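Plasmodium falciparum gamete antigen 27/25 (Plasmodium falciparum, PDB 1N81) is of unknown biochemical function but is essential for sexual development of the malaria parasite, and may dimerise. Local coordinates at residues A[22-33]-A[80-89]. Numbering follows the deposited sequence.
Sequences EFHACSDYIYLL and RISDRLISYC
The guanidinium of Arg-84 takes Phe-23 over one face, where CE2 of the ring stands 3.3 Å above the plane of the group, and Glu-22 at its edge. Ring and guanidinium are tilted 54° from each other, which makes this an inclined contact and not a flat stack. The guanidinium of Arg-80 meets the same carboxylate at its edge in another way, the two planes lying nearly coplanar. Here the grip is side-on: Arg-80 NE donates to Glu-22 OE1 (2.8 Å) and Arg-80 NH2 to Glu-22 OE2 (2.8 Å), each oxygen accepting on its syn lone pair. Arg-84 comes end-on, and both its terminal nitrogens go to Glu-22 OE1: NH1 at 2.8 Å on that oxygen's anti lone pair, NH2 from above the carboxylate plane. OE1 thus accepts three N-H groups, and this buried network holds the carboxylate against rotation; two arginines so near would be expected to keep it ionised. Glu-22 gets there with CG anti to its backbone N (chi1 169°) and the rest of the chain extended.

Farther along, the contact turns apolar. Cys-26 SG lies against the aliphatic part of Arg-84, 3.8 Å from CD, while Ile-81 CD1 reaches Ala-25 CB. Leu-85 splits its branches: CD1 presses on Tyr-29 CD2 at 3.5 Å, and CD2 touches both Ile-30 CG1 and Leu-33 CD1. Cys-89 SG continues the row beside the last two.

The segments run in the same general direction, crossing at -43° with their axes 10.0 Å apart at closest approach, and join helix 13-35 to helix 71-89 inside an all-helical fold. Glu-109 of helix 96-122 gives Arg-84 NH2 a second salt bridge, Tyr-29 OH hydrogen-bonds to the carbonyl oxygen of Ala-46, and Phe-169 of helix 156-173 packs on both Glu-22 and Arg-80.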
loop_
_atom_site.group_PDB
_atom_site.type_symbol
_atom_site.label_atom_id
_atom_site.label_comp_id
_atom_site.label_asym_id
_atom_site.label_seq_id
_atom_site.Cartn_x
_atom_site.Cartn_y
_atom_site.Cartn_z
ATOM N N GLU A 22 3.955 -1.687 5.130
ATOM C CA GLU A 22 2.890 -2.497 4.532
ATOM C C GLU A 22 3.375 -3.319 3.346
ATOM O O GLU A 22 3.108 -4.512 3.249
ATOM C CB GLU A 22 1.750 -1.582 4.039
ATOM C CG GLU A 22 0.712 -2.303 3.147
ATOM C CD GLU A 22 -0.667 -1.627 3.114
ATOM O OE1 GLU A 22 -1.542 -2.080 2.335
ATOM O OE2 GLU A 22 -0.888 -0.660 3.869
ATOM N N PHE A 23 4.103 -2.684 2.439
ATOM C CA PHE A 23 4.530 -3.418 1.269
ATOM C C PHE A 23 5.661 -4.416 1.511
ATOM O O PHE A 23 5.682 -5.452 0.869
ATOM C CB PHE A 23 4.835 -2.436 0.116
ATOM C CG PHE A 23 3.588 -1.836 -0.503
ATOM C CD1 PHE A 23 3.077 -0.617 -0.049
ATOM C CD2 PHE A 23 2.869 -2.539 -1.467
ATOM C CE1 PHE A 23 1.863 -0.099 -0.540
ATOM C CE2 PHE A 23 1.629 -2.030 -1.982
ATOM C CZ PHE A 23 1.130 -0.799 -1.510
ATOM N N HIS A 24 6.592 -4.132 2.427
ATOM C CA HIS A 24 7.644 -5.119 2.700
ATOM C C HIS A 24 7.041 -6.243 3.507
ATOM O O HIS A 24 7.391 -7.418 3.329
ATOM C CB HIS A 24 8.827 -4.502 3.456
ATOM C CG HIS A 24 9.750 -3.723 2.573
ATOM N ND1 HIS A 24 10.853 -4.289 1.967
ATOM C CD2 HIS A 24 9.691 -2.444 2.120
ATOM C CE1 HIS A 24 11.428 -3.397 1.180
ATOM N NE2 HIS A 24 10.743 -2.266 1.251
ATOM N N ALA A 25 6.101 -5.908 4.383
ATOM C CA ALA A 25 5.468 -6.977 5.150
ATOM C C ALA A 25 4.720 -7.886 4.149
ATOM O O ALA A 25 4.691 -9.113 4.298
ATOM C CB ALA A 25 4.477 -6.401 6.203
ATOM N N CYS A 26 4.128 -7.281 3.124
ATOM C CA CYS A 26 3.390 -8.048 2.125
ATOM C C CYS A 26 4.373 -8.934 1.319
ATOM O O CYS A 26 4.137 -10.126 1.145
ATOM C CB CYS A 26 2.607 -7.102 1.189
ATOM S SG CYS A 26 1.419 -7.980 0.105
ATOM N N SER A 27 5.462 -8.340 0.841
ATOM C CA SER A 27 6.466 -9.083 0.097
ATOM C C SER A 27 6.969 -10.241 0.962
ATOM O O SER A 27 6.998 -11.380 0.509
ATOM C CB SER A 27 7.617 -8.158 -0.285
ATOM O OG SER A 27 8.603 -8.871 -1.032
ATOM N N ASP A 28 7.349 -9.957 2.209
ATOM C CA ASP A 28 7.819 -11.017 3.107
ATOM C C ASP A 28 6.792 -12.155 3.220
ATOM O O ASP A 28 7.120 -13.337 3.102
ATOM C CB ASP A 28 8.082 -10.491 4.535
ATOM C CG ASP A 28 9.298 -9.570 4.621
ATOM O OD1 ASP A 28 10.098 -9.487 3.667
ATOM O OD2 ASP A 28 9.447 -8.916 5.665
ATOM N N TYR A 29 5.539 -11.803 3.471
ATOM C CA TYR A 29 4.521 -12.827 3.630
ATOM C C TYR A 29 4.325 -13.635 2.352
ATOM O O TYR A 29 3.995 -14.818 2.403
ATOM C CB TYR A 29 3.205 -12.209 4.062
ATOM C CG TYR A 29 2.348 -13.178 4.804
ATOM C CD1 TYR A 29 2.483 -13.327 6.173
ATOM C CD2 TYR A 29 1.386 -13.958 4.130
ATOM C CE1 TYR A 29 1.676 -14.231 6.884
ATOM C CE2 TYR A 29 0.574 -14.870 4.828
ATOM C CZ TYR A 29 0.728 -14.999 6.206
ATOM O OH TYR A 29 -0.056 -15.881 6.919
ATOM N N ILE A 30 4.517 -12.999 1.200
ATOM C CA ILE A 30 4.373 -13.717 -0.059
ATOM C C ILE A 30 5.532 -14.703 -0.167
ATOM O O ILE A 30 5.389 -15.770 -0.754
ATOM C CB ILE A 30 4.358 -12.751 -1.267
ATOM C CG1 ILE A 30 2.984 -12.080 -1.359
ATOM C CG2 ILE A 30 4.676 -13.497 -2.569
ATOM C CD1 ILE A 30 2.886 -11.046 -2.418
ATOM N N TYR A 31 6.678 -14.348 0.406
ATOM C CA TYR A 31 7.816 -15.257 0.381
ATOM C C TYR A 31 7.456 -16.501 1.198
ATOM O O TYR A 31 7.727 -17.621 0.788
ATOM C CB TYR A 31 9.048 -14.617 0.989
ATOM C CG TYR A 31 10.264 -15.516 0.911
ATOM C CD1 TYR A 31 11.041 -15.563 -0.235
ATOM C CD2 TYR A 31 10.617 -16.338 1.980
ATOM C CE1 TYR A 31 12.145 -16.406 -0.314
ATOM C CE2 TYR A 31 11.717 -17.184 1.909
ATOM C CZ TYR A 31 12.473 -17.210 0.767
ATOM O OH TYR A 31 13.567 -18.041 0.712
ATOM N N LEU A 32 6.842 -16.292 2.356
ATOM C CA LEU A 32 6.415 -17.397 3.203
ATOM C C LEU A 32 5.504 -18.314 2.383
ATOM O O LEU A 32 5.710 -19.531 2.314
ATOM C CB LEU A 32 5.632 -16.874 4.422
ATOM C CG LEU A 32 4.924 -17.943 5.262
ATOM C CD1 LEU A 32 6.013 -18.851 5.912
ATOM C CD2 LEU A 32 4.029 -17.299 6.334
ATOM N N LEU A 33 4.487 -17.719 1.759
ATOM C CA LEU A 33 3.543 -18.502 0.974
ATOM C C LEU A 33 4.290 -19.399 0.010
ATOM O O LEU A 33 3.970 -20.575 -0.135
ATOM C CB LEU A 33 2.582 -17.592 0.198
ATOM C CG LEU A 33 1.525 -16.929 1.074
ATOM C CD1 LEU A 33 0.597 -16.059 0.237
ATOM C CD2 LEU A 33 0.756 -18.002 1.798
ATOM N N ARG A 80 -5.634 -5.229 3.800
ATOM C CA ARG A 80 -5.118 -4.995 2.448
ATOM C C ARG A 80 -4.091 -6.054 2.065
ATOM O O ARG A 80 -4.071 -6.530 0.932
ATOM C CB ARG A 80 -4.507 -3.582 2.321
ATOM C CG ARG A 80 -5.566 -2.452 2.148
ATOM C CD ARG A 80 -4.864 -1.144 1.774
ATOM N NE ARG A 80 -3.925 -0.714 2.817
ATOM C CZ ARG A 80 -4.261 0.052 3.846
ATOM N NH1 ARG A 80 -5.520 0.469 3.959
ATOM N NH2 ARG A 80 -3.339 0.424 4.738
ATOM N N ILE A 81 -3.244 -6.435 3.010
ATOM C CA ILE A 81 -2.232 -7.431 2.709
ATOM C C ILE A 81 -2.913 -8.769 2.366
ATOM O O ILE A 81 -2.614 -9.382 1.339
ATOM C CB ILE A 81 -1.250 -7.607 3.899
ATOM C CG1 ILE A 81 -0.268 -6.410 3.973
ATOM C CG2 ILE A 81 -0.496 -8.912 3.745
ATOM C CD1 ILE A 81 0.675 -6.417 5.257
ATOM N N SER A 82 -3.837 -9.212 3.214
ATOM C CA SER A 82 -4.523 -10.468 2.941
ATOM C C SER A 82 -5.215 -10.381 1.577
ATOM O O SER A 82 -5.168 -11.325 0.795
ATOM C CB SER A 82 -5.546 -10.792 4.035
ATOM O OG SER A 82 -6.077 -12.085 3.795
ATOM N N ASP A 83 -5.836 -9.250 1.267
ATOM C CA ASP A 83 -6.479 -9.166 -0.034
ATOM C C ASP A 83 -5.494 -9.299 -1.189
ATOM O O ASP A 83 -5.823 -9.880 -2.218
ATOM C CB ASP A 83 -7.292 -7.878 -0.152
ATOM C CG ASP A 83 -8.516 -7.883 0.773
ATOM O OD1 ASP A 83 -8.869 -8.973 1.294
ATOM O OD2 ASP A 83 -9.127 -6.813 0.975
ATOM N N ARG A 84 -4.281 -8.780 -1.018
ATOM C CA ARG A 84 -3.277 -8.878 -2.071
ATOM C C ARG A 84 -2.865 -10.330 -2.224
ATOM O O ARG A 84 -2.598 -10.770 -3.338
ATOM C CB ARG A 84 -2.039 -8.012 -1.774
ATOM C CG ARG A 84 -2.265 -6.493 -1.919
ATOM C CD ARG A 84 -0.943 -5.717 -1.730
ATOM N NE ARG A 84 -1.229 -4.291 -1.623
ATOM C CZ ARG A 84 -1.380 -3.634 -0.479
ATOM N NH1 ARG A 84 -1.255 -4.263 0.686
ATOM N NH2 ARG A 84 -1.691 -2.349 -0.514
ATOM N N LEU A 85 -2.806 -11.071 -1.113
ATOM C CA LEU A 85 -2.424 -12.489 -1.178
ATOM C C LEU A 85 -3.420 -13.238 -2.082
ATOM O O LEU A 85 -3.029 -13.985 -2.985
ATOM C CB LEU A 85 -2.443 -13.114 0.217
ATOM C CG LEU A 85 -1.553 -12.431 1.269
ATOM C CD1 LEU A 85 -1.606 -13.222 2.553
ATOM C CD2 LEU A 85 -0.138 -12.311 0.783
ATOM N N ILE A 86 -4.705 -13.019 -1.830
ATOM C CA ILE A 86 -5.767 -13.661 -2.607
ATOM C C ILE A 86 -5.802 -13.150 -4.058
ATOM O O ILE A 86 -6.064 -13.912 -4.975
ATOM C CB ILE A 86 -7.126 -13.464 -1.902
ATOM C CG1 ILE A 86 -7.146 -14.350 -0.645
ATOM C CG2 ILE A 86 -8.275 -13.790 -2.835
ATOM C CD1 ILE A 86 -8.365 -14.174 0.208
ATOM N N SER A 87 -5.488 -11.875 -4.273
ATOM C CA SER A 87 -5.490 -11.326 -5.622
ATOM C C SER A 87 -4.308 -11.799 -6.483
ATOM O O SER A 87 -4.453 -12.012 -7.693
ATOM C CB SER A 87 -5.473 -9.794 -5.546
ATOM O OG SER A 87 -5.495 -9.206 -6.837
ATOM N N TYR A 88 -3.139 -11.965 -5.864
ATOM C CA TYR A 88 -1.923 -12.343 -6.594
ATOM C C TYR A 88 -1.427 -13.788 -6.431
ATOM O O TYR A 88 -0.632 -14.268 -7.250
ATOM C CB TYR A 88 -0.748 -11.435 -6.163
ATOM C CG TYR A 88 -0.989 -9.949 -6.268
ATOM C CD1 TYR A 88 -0.318 -9.050 -5.418
ATOM C CD2 TYR A 88 -1.834 -9.421 -7.255
ATOM C CE1 TYR A 88 -0.473 -7.678 -5.550
ATOM C CE2 TYR A 88 -1.994 -8.038 -7.400
ATOM C CZ TYR A 88 -1.310 -7.176 -6.541
ATOM O OH TYR A 88 -1.487 -5.817 -6.669
ATOM N N CYS A 89 -1.859 -14.480 -5.385
ATOM C CA CYS A 89 -1.321 -15.827 -5.153
ATOM C C CYS A 89 -2.314 -16.972 -5.137
ATOM O O CYS A 89 -1.947 -18.098 -4.811
ATOM C CB CYS A 89 -0.569 -15.837 -3.816
ATOM S SG CYS A 89 0.728 -14.559 -3.655
#